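DspB (Aggregatibacter actinomycetemcomitans, PDB 1YHT) hydrolyses beta-linked N-acetylhexosamine residues as a family 20 glycoside hydrolase, an activity through which it probably releases cells from biofilms. Local coordinates at residues I25-Y30 with S328-D333. Sequence-based numbering, arbitrary orientation.
With GOL (glycerol), chain C.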
# COMPACT_ATOMS: atom_id res chain seq x y z
N ILE A 25 1.73 -0.26 -8.27
CA ILE A 25 1.40 -0.28 -9.68
C ILE A 25 0.71 1.00 -10.09
O ILE A 25 0.37 1.14 -11.23
CB ILE A 25 0.59 -1.54 -10.10
CG1 ILE A 25 -0.82 -1.60 -9.49
CG2 ILE A 25 1.41 -2.83 -9.76
CD1 ILE A 25 -1.61 -2.72 -10.02
N ALA A 26 0.56 1.96 -9.18
CA ALA A 26 -0.06 3.24 -9.50
C ALA A 26 0.93 4.18 -10.17
O ALA A 26 0.58 4.91 -11.08
CB ALA A 26 -0.63 3.88 -8.24
N ARG A 27 2.15 4.21 -9.66
CA ARG A 27 3.22 5.07 -10.19
C ARG A 27 3.99 4.43 -11.36
O ARG A 27 4.66 5.14 -12.10
CB ARG A 27 4.22 5.40 -9.10
CG ARG A 27 3.77 6.52 -8.14
CD ARG A 27 2.48 6.22 -7.36
NE ARG A 27 2.40 7.22 -6.30
CZ ARG A 27 3.02 7.14 -5.14
NH1 ARG A 27 3.68 6.04 -4.82
NH2 ARG A 27 2.96 8.15 -4.27
N HIS A 28 4.00 3.10 -11.42
CA HIS A 28 4.64 2.37 -12.53
C HIS A 28 3.84 1.09 -12.81
O HIS A 28 3.53 0.35 -11.87
CB HIS A 28 6.07 1.97 -12.20
CG HIS A 28 6.87 1.56 -13.41
ND1 HIS A 28 6.76 0.30 -13.98
CD2 HIS A 28 7.70 2.26 -14.20
CE1 HIS A 28 7.54 0.25 -15.06
NE2 HIS A 28 8.12 1.43 -15.21
N PHE A 29 3.47 0.83 -14.06
CA PHE A 29 2.57 -0.29 -14.35
C PHE A 29 3.37 -1.54 -14.57
O PHE A 29 4.46 -1.46 -15.11
CB PHE A 29 1.76 0.01 -15.61
CG PHE A 29 0.58 -0.88 -15.81
CD1 PHE A 29 -0.58 -0.68 -15.10
CD2 PHE A 29 0.63 -1.93 -16.73
CE1 PHE A 29 -1.69 -1.46 -15.29
CE2 PHE A 29 -0.48 -2.72 -16.92
CZ PHE A 29 -1.63 -2.50 -16.21
N TYR A 30 2.81 -2.70 -14.21
CA TYR A 30 3.44 -3.99 -14.43
C TYR A 30 2.48 -4.94 -15.14
O TYR A 30 1.29 -5.09 -14.79
CB TYR A 30 3.91 -4.62 -13.09
CG TYR A 30 4.90 -3.77 -12.30
CD1 TYR A 30 6.26 -4.13 -12.21
CD2 TYR A 30 4.49 -2.63 -11.66
CE1 TYR A 30 7.17 -3.39 -11.46
CE2 TYR A 30 5.41 -1.83 -10.93
CZ TYR A 30 6.73 -2.23 -10.81
OH TYR A 30 7.63 -1.46 -10.11
N SER A 328 8.69 -3.09 -0.05
CA SER A 328 7.89 -2.18 -0.85
C SER A 328 8.69 -1.65 -2.04
O SER A 328 9.77 -1.10 -1.87
CB SER A 328 7.41 -1.02 0.05
OG SER A 328 6.49 -1.43 1.08
N ILE A 329 8.17 -1.82 -3.25
CA ILE A 329 8.78 -1.31 -4.46
C ILE A 329 7.91 -0.18 -4.96
O ILE A 329 6.85 -0.42 -5.54
CB ILE A 329 8.88 -2.39 -5.57
CG1 ILE A 329 9.60 -3.65 -5.06
CG2 ILE A 329 9.55 -1.76 -6.82
CD1 ILE A 329 9.71 -4.84 -6.08
N TRP A 330 8.40 1.03 -4.79
CA TRP A 330 7.70 2.23 -5.10
C TRP A 330 8.12 2.72 -6.46
O TRP A 330 9.29 2.60 -6.85
CB TRP A 330 7.93 3.31 -4.07
CG TRP A 330 7.43 2.97 -2.67
CD1 TRP A 330 8.16 2.55 -1.64
CD2 TRP A 330 6.09 3.07 -2.21
NE1 TRP A 330 7.37 2.36 -0.53
CE2 TRP A 330 6.08 2.67 -0.86
CE3 TRP A 330 4.88 3.45 -2.81
CZ2 TRP A 330 4.93 2.66 -0.09
CZ3 TRP A 330 3.74 3.41 -2.05
CH2 TRP A 330 3.76 3.02 -0.72
N GLY A 331 7.14 3.31 -7.16
CA GLY A 331 7.20 3.55 -8.61
C GLY A 331 7.56 4.93 -9.11
O GLY A 331 7.72 5.09 -10.32
N GLU A 332 7.67 5.91 -8.21
CA GLU A 332 7.81 7.36 -8.57
C GLU A 332 8.88 7.66 -9.59
O GLU A 332 8.74 8.59 -10.39
CB GLU A 332 8.37 8.23 -7.42
CG GLU A 332 7.73 8.30 -6.18
CD GLU A 332 8.17 7.25 -5.26
OE1 GLU A 332 9.06 7.47 -4.37
OE2 GLU A 332 7.53 6.22 -5.41
N ASP A 333 10.00 6.97 -9.46
CA ASP A 333 11.23 7.36 -10.15
C ASP A 333 11.55 6.41 -11.32
O ASP A 333 12.60 6.54 -11.96
CB ASP A 333 12.42 7.32 -9.15
CG ASP A 333 12.46 8.53 -8.20
OD1 ASP A 333 11.65 9.47 -8.35
OD2 ASP A 333 13.29 8.52 -7.27
C1 GOL C . 8.27 6.34 -1.07
O1 GOL C . 9.39 6.98 -1.73
C2 GOL C . 7.26 7.43 -0.68
O2 GOL C . 7.01 7.55 0.75
C3 GOL C . 5.97 7.36 -1.52
O3 GOL C . 6.12 7.08 -2.94
O HOH W 1 6.56 0.07 -8.25
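Arg27 NH1 is the polar atom on which several groups converge where the loop 25-30 meets the segment 328-333. Asp24 OD2 forms a salt bridge with it, and O3 of a glycerol that probably came from the crystallisation liquor accepts a weak hydrogen bond from Arg27 NH1 at 3.3 Å. Arg27 NH1 also comes 3.5 Å from Trp330 CE3, which meets the guanidinium at its rim, almost level with the group; the guanidinium is turned 67° from the indole, so the two do not stack. Glu332 OE2, 3.9 Å from Arg27 NH1, makes a long salt bridge by charge alone, no N-H being directed at it. The stronger partner of this arginine is Glu58, at NE. Over one face of the Trp330 ring lies glycerol C1, while glycerol O1 donates a 2.7 Å hydrogen bond to Glu332 OE1. All this happens at the closure of the TIM barrel, where parallel strands 18-24 and 324-329 pair; 25-30 follows the first strand and 328-333 takes in the end of the last, on the side that carries the active site in this fold. Asp24 binds across the seam too, its OD2 accepting from Gly331 N. At the root of the side chain, Arg27 CB lies 3.4 Å from Gly331 C, and CG, anti to the carbonyl carbon (chi1 -79°), runs on beside Glu332 N. One water joins Tyr30 to Ile329, accepting from Tyr30 OH at 2.6 Å and donating to Ile329 O at 2.8 Å.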